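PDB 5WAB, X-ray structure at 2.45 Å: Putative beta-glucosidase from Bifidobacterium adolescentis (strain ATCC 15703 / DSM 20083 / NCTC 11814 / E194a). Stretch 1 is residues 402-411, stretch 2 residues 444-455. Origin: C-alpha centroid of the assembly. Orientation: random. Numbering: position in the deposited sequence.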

ATOM      1  N   ASP A 402      30.436  18.533  13.117  1.00 63.78           N
ATOM      2  CA  ASP A 402      30.764  18.192  11.739  1.00 65.46           C
ATOM      3  C   ASP A 402      29.498  18.078  10.901  1.00 61.77           C
ATOM      4  O   ASP A 402      29.385  18.696   9.835  1.00 62.47           O
ATOM      5  CB  ASP A 402      31.544  16.875  11.692  1.00 67.56           C
ATOM      6  CG  ASP A 402      32.922  16.985  12.315  1.00 72.59           C
ATOM      7  OD1 ASP A 402      33.513  18.088  12.288  1.00 76.82           O
ATOM      8  OD2 ASP A 402      33.415  15.956  12.821  1.00 73.79           O
ATOM      9  N   VAL A 403      28.530  17.296  11.374  1.00 57.57           N
ATOM     10  CA  VAL A 403      27.281  17.063  10.664  1.00 54.30           C
ATOM     11  C   VAL A 403      26.138  17.219  11.658  1.00 51.27           C
ATOM     12  O   VAL A 403      26.256  16.819  12.820  1.00 50.60           O
ATOM     13  CB  VAL A 403      27.242  15.664  10.011  1.00 52.52           C
ATOM     14  CG1 VAL A 403      25.998  15.506   9.148  1.00 49.87           C
ATOM     15  CG2 VAL A 403      28.494  15.414   9.185  1.00 54.71           C
ATOM     16  N   VAL A 404      25.039  17.816  11.207  1.00 48.76           N
ATOM     17  CA  VAL A 404      23.835  17.955  12.014  1.00 45.25           C
ATOM     18  C   VAL A 404      22.766  17.066  11.395  1.00 41.31           C
ATOM     19  O   VAL A 404      22.426  17.214  10.215  1.00 40.77           O
ATOM     20  CB  VAL A 404      23.376  19.418  12.138  1.00 46.17           C
ATOM     21  CG1 VAL A 404      23.389  20.108  10.805  1.00 47.58           C
ATOM     22  CG2 VAL A 404      21.990  19.490  12.765  1.00 44.63           C
ATOM     23  N   LEU A 405      22.266  16.121  12.185  1.00 38.87           N
ATOM     24  CA  LEU A 405      21.160  15.249  11.797  1.00 35.73           C
ATOM     25  C   LEU A 405      19.882  15.842  12.376  1.00 34.78           C
ATOM     26  O   LEU A 405      19.618  15.725  13.575  1.00 32.17           O
ATOM     27  CB  LEU A 405      21.403  13.830  12.297  1.00 34.01           C
ATOM     28  CG  LEU A 405      22.689  13.182  11.780  1.00 34.29           C
ATOM     29  CD1 LEU A 405      22.882  11.789  12.362  1.00 34.03           C
ATOM     30  CD2 LEU A 405      22.687  13.145  10.258  1.00 34.52           C
ATOM     31  N   MET A 406      19.093  16.493  11.525  1.00 34.17           N
ATOM     32  CA  MET A 406      17.869  17.155  11.949  1.00 33.88           C
ATOM     33  C   MET A 406      16.668  16.299  11.585  1.00 32.62           C
ATOM     34  O   MET A 406      16.483  15.947  10.416  1.00 32.69           O
ATOM     35  CB  MET A 406      17.730  18.529  11.307  1.00 35.80           C
ATOM     36  CG  MET A 406      16.577  19.318  11.877  1.00 36.90           C
ATOM     37  SD  MET A 406      16.638  21.013  11.322  1.00 39.53           S
ATOM     38  CE  MET A 406      18.296  21.430  11.848  1.00 41.48           C
ATOM     39  N   PHE A 407      15.847  15.986  12.583  1.00 32.04           N
ATOM     40  CA  PHE A 407      14.701  15.097  12.411  1.00 30.63           C
ATOM     41  C   PHE A 407      13.426  15.932  12.390  1.00 26.40           C
ATOM     42  O   PHE A 407      13.031  16.508  13.410  1.00 26.90           O
ATOM     43  CB  PHE A 407      14.674  14.047  13.518  1.00 31.26           C
ATOM     44  CG  PHE A 407      15.749  13.005  13.381  1.00 31.32           C
ATOM     45  CD1 PHE A 407      17.073  13.315  13.659  1.00 33.24           C
ATOM     46  CD2 PHE A 407      15.440  11.722  12.979  1.00 29.70           C
ATOM     47  CE1 PHE A 407      18.066  12.366  13.537  1.00 33.40           C
ATOM     48  CE2 PHE A 407      16.432  10.762  12.855  1.00 31.34           C
ATOM     49  CZ  PHE A 407      17.743  11.086  13.132  1.00 33.05           C
ATOM     50  N   LEU A 408      12.791  16.002  11.227  1.00 25.60           N
ATOM     51  CA  LEU A 408      11.593  16.795  11.014  1.00 25.26           C
ATOM     52  C   LEU A 408      10.443  15.890  10.575  1.00 25.57           C
ATOM     53  O   LEU A 408      10.618  14.691  10.330  1.00 24.01           O
ATOM     54  CB  LEU A 408      11.863  17.877   9.972  1.00 27.41           C
ATOM     55  CG  LEU A 408      13.147  18.665  10.230  1.00 29.04           C
ATOM     56  CD1 LEU A 408      13.463  19.612   9.073  1.00 29.37           C
ATOM     57  CD2 LEU A 408      13.043  19.416  11.553  1.00 28.32           C
ATOM     58  N   GLY A 409       9.263  16.477  10.447  1.00 24.02           N
ATOM     59  CA  GLY A 409       8.136  15.719   9.964  1.00 24.52           C
ATOM     60  C   GLY A 409       6.850  16.131  10.648  1.00 25.02           C
ATOM     61  O   GLY A 409       6.751  17.207  11.237  1.00 25.50           O
ATOM     62  N   LEU A 410       5.860  15.241  10.551  1.00 24.58           N
ATOM     63  CA  LEU A 410       4.510  15.521  11.011  1.00 26.48           C
ATOM     64  C   LEU A 410       4.311  14.967  12.409  1.00 27.02           C
ATOM     65  O   LEU A 410       4.555  13.771  12.624  1.00 27.32           O
ATOM     66  CB  LEU A 410       3.499  14.897  10.060  1.00 26.02           C
ATOM     67  CG  LEU A 410       3.609  15.284   8.590  1.00 25.54           C
ATOM     68  CD1 LEU A 410       2.579  14.508   7.775  1.00 24.03           C
ATOM     69  CD2 LEU A 410       3.423  16.777   8.424  1.00 26.44           C
ATOM     70  N   PRO A 411       3.909  15.773  13.385  1.00 29.01           N
ATOM     71  CA  PRO A 411       3.465  15.216  14.664  1.00 31.35           C
ATOM     72  C   PRO A 411       2.133  14.507  14.483  1.00 33.84           C
ATOM     73  O   PRO A 411       1.481  14.615  13.444  1.00 33.19           O
ATOM     74  CB  PRO A 411       3.332  16.442  15.574  1.00 31.97           C
ATOM     75  CG  PRO A 411       4.014  17.547  14.849  1.00 31.71           C
ATOM     76  CD  PRO A 411       3.880  17.242  13.397  1.00 30.66           C
ATOM     77  N   ILE A 444      23.828  19.710   6.701  1.00 44.43           N
ATOM     78  CA  ILE A 444      22.590  19.287   7.342  1.00 41.21           C
ATOM     79  C   ILE A 444      22.053  18.061   6.618  1.00 38.51           C
ATOM     80  O   ILE A 444      22.000  18.035   5.383  1.00 36.81           O
ATOM     81  CB  ILE A 444      21.544  20.413   7.341  1.00 39.91           C
ATOM     82  CG1 ILE A 444      22.099  21.660   8.028  1.00 40.47           C
ATOM     83  CG2 ILE A 444      20.273  19.944   8.025  1.00 37.50           C
ATOM     84  CD1 ILE A 444      21.110  22.781   8.162  1.00 39.77           C
ATOM     85  N   VAL A 445      21.683  17.039   7.383  1.00 35.24           N
ATOM     86  CA  VAL A 445      20.883  15.925   6.886  1.00 35.41           C
ATOM     87  C   VAL A 445      19.532  15.982   7.585  1.00 34.90           C
ATOM     88  O   VAL A 445      19.462  15.947   8.821  1.00 31.45           O
ATOM     89  CB  VAL A 445      21.567  14.568   7.114  1.00 35.32           C
ATOM     90  CG1 VAL A 445      20.740  13.461   6.489  1.00 33.58           C
ATOM     91  CG2 VAL A 445      22.970  14.567   6.536  1.00 37.28           C
ATOM     92  N   VAL A 446      18.465  16.082   6.801  1.00 28.76           N
ATOM     93  CA  VAL A 446      17.101  16.081   7.312  1.00 28.08           C
ATOM     94  C   VAL A 446      16.523  14.679   7.155  1.00 27.33           C
ATOM     95  O   VAL A 446      16.540  14.114   6.055  1.00 27.29           O
ATOM     96  CB  VAL A 446      16.239  17.129   6.591  1.00 28.27           C
ATOM     97  CG1 VAL A 446      14.762  16.917   6.894  1.00 27.28           C
ATOM     98  CG2 VAL A 446      16.673  18.525   6.999  1.00 29.70           C
ATOM     99  N   VAL A 447      16.041  14.103   8.256  1.00 27.80           N
ATOM    100  CA  VAL A 447      15.326  12.827   8.250  1.00 27.25           C
ATOM    101  C   VAL A 447      13.850  13.103   8.501  1.00 27.21           C
ATOM    102  O   VAL A 447      13.494  13.716   9.515  1.00 27.66           O
ATOM    103  CB  VAL A 447      15.886  11.855   9.302  1.00 27.97           C
ATOM    104  CG1 VAL A 447      15.131  10.533   9.254  1.00 27.16           C
ATOM    105  CG2 VAL A 447      17.381  11.644   9.093  1.00 28.22           C
ATOM    106  N   LEU A 448      12.991  12.617   7.605  1.00 26.17           N
ATOM    107  CA  LEU A 448      11.564  12.917   7.627  1.00 26.08           C
ATOM    108  C   LEU A 448      10.761  11.794   8.277  1.00 26.93           C
ATOM    109  O   LEU A 448      10.973  10.613   7.986  1.00 26.34           O
ATOM    110  CB  LEU A 448      11.043  13.149   6.207  1.00 25.22           C
ATOM    111  CG  LEU A 448      11.518  14.396   5.461  1.00 25.38           C
ATOM    112  CD1 LEU A 448      11.070  14.347   4.009  1.00 24.57           C
ATOM    113  CD2 LEU A 448      10.992  15.652   6.134  1.00 26.01           C
ATOM    114  N   SER A 449       9.822  12.178   9.143  1.00 27.89           N
ATOM    115  CA  SER A 449       8.851  11.272   9.750  1.00 26.72           C
ATOM    116  C   SER A 449       7.459  11.727   9.336  1.00 27.04           C
ATOM    117  O   SER A 449       7.032  12.831   9.695  1.00 28.06           O
ATOM    118  CB  SER A 449       8.966  11.269  11.276  1.00 27.29           C
ATOM    119  OG  SER A 449      10.215  10.771  11.707  1.00 29.00           O
ATOM    120  N   ASN A 450       6.758  10.893   8.574  1.00 25.53           N
ATOM    121  CA  ASN A 450       5.445  11.284   8.080  1.00 24.24           C
ATOM    122  C   ASN A 450       4.715  10.062   7.546  1.00 22.77           C
ATOM    123  O   ASN A 450       5.337   9.171   6.961  1.00 21.74           O
ATOM    124  CB  ASN A 450       5.567  12.358   6.991  1.00 22.49           C
ATOM    125  CG  ASN A 450       6.637  12.030   5.975  1.00 21.23           C
ATOM    126  OD1 ASN A 450       7.766  11.702   6.338  1.00 21.14           O
ATOM    127  ND2 ASN A 450       6.290  12.105   4.699  1.00 21.91           N
ATOM    128  N   GLY A 451       3.401  10.016   7.780  1.00 23.62           N
ATOM    129  CA  GLY A 451       2.593   8.922   7.271  1.00 24.12           C
ATOM    130  C   GLY A 451       2.238   9.024   5.804  1.00 24.38           C
ATOM    131  O   GLY A 451       1.954   7.999   5.177  1.00 22.88           O
ATOM    132  N   SER A 452       2.247  10.230   5.239  1.00 26.32           N
ATOM    133  CA  SER A 452       1.976  10.413   3.820  1.00 27.19           C
ATOM    134  C   SER A 452       2.843  11.555   3.305  1.00 27.39           C
ATOM    135  O   SER A 452       3.575  12.194   4.066  1.00 28.78           O
ATOM    136  CB  SER A 452       0.490  10.669   3.562  1.00 29.98           C
ATOM    137  OG  SER A 452       0.212  10.597   2.173  1.00 33.43           O
ATOM    138  N   VAL A 453       2.755  11.802   1.994  1.00 27.14           N
ATOM    139  CA  VAL A 453       3.674  12.717   1.320  1.00 26.13           C
ATOM    140  C   VAL A 453       3.669  14.073   2.000  1.00 26.93           C
ATOM    141  O   VAL A 453       2.611  14.664   2.239  1.00 22.95           O
ATOM    142  CB  VAL A 453       3.299  12.855  -0.167  1.00 26.52           C
ATOM    143  CG1 VAL A 453       3.975  14.059  -0.767  1.00 27.14           C
ATOM    144  CG2 VAL A 453       3.713  11.623  -0.933  1.00 26.95           C
ATOM    145  N   VAL A 454       4.862  14.576   2.307  1.00 25.23           N
ATOM    146  CA  VAL A 454       5.039  15.965   2.696  1.00 26.92           C
ATOM    147  C   VAL A 454       5.814  16.664   1.586  1.00 27.23           C
ATOM    148  O   VAL A 454       6.576  16.038   0.840  1.00 25.57           O
ATOM    149  CB  VAL A 454       5.755  16.118   4.055  1.00 25.64           C
ATOM    150  CG1 VAL A 454       4.962  15.424   5.156  1.00 24.60           C
ATOM    151  CG2 VAL A 454       7.184  15.591   3.980  1.00 24.08           C
ATOM    152  N   SER A 455       5.594  17.969   1.460  1.00 29.29           N
ATOM    153  CA  SER A 455       6.355  18.764   0.511  1.00 29.75           C
ATOM    154  C   SER A 455       7.800  18.893   0.975  1.00 30.37           C
ATOM    155  O   SER A 455       8.082  18.995   2.174  1.00 30.90           O
ATOM    156  CB  SER A 455       5.727  20.144   0.367  1.00 32.01           C
ATOM    157  OG  SER A 455       5.510  20.712   1.648  1.00 34.73           O
TER

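What packs at the apolar centre? Phe407 and Val447 are bridge partners on one face of the sheet, and the m rotamer of Phe407 brings its ring back over its neighbour: Val447 CB lies 4.0 Å from the centroid of the Phe407 ring, over its face, in a CH-pi contact. On the same face Leu405 CD2 reaches Val445 CB at 3.6 Å.

What fills the opposite face? There Val404 CG1 meets Ile444 CG1 at 3.4 Å, and Leu408 CD1 touches Val446 CG1 at 3.7 Å, so apolar side chains cover both sides of the paired strands.

How are the backbones joined? The strands run parallel, and six hydrogen bonds alternate in direction. Val445 N donates to Val404 O (2.9 Å), then Met406 N to Val445 O (2.8 Å); the pattern repeats through Val447 and Leu408 to Ser449. Leu410 N closes it, donating to Ser449 O at 2.8 Å.

What happens at the edge? Gly409 lets the strands draw close, its CA 3.1 Å from Ser449 O; a CB here would clash with that oxygen. Beyond it, Leu410 CD1 packs on Val454 CG1 at 3.7 Å, while Asn450 ND2 donates a hydrogen bond to Ser452 O at 2.8 Å, a link within its own stretch.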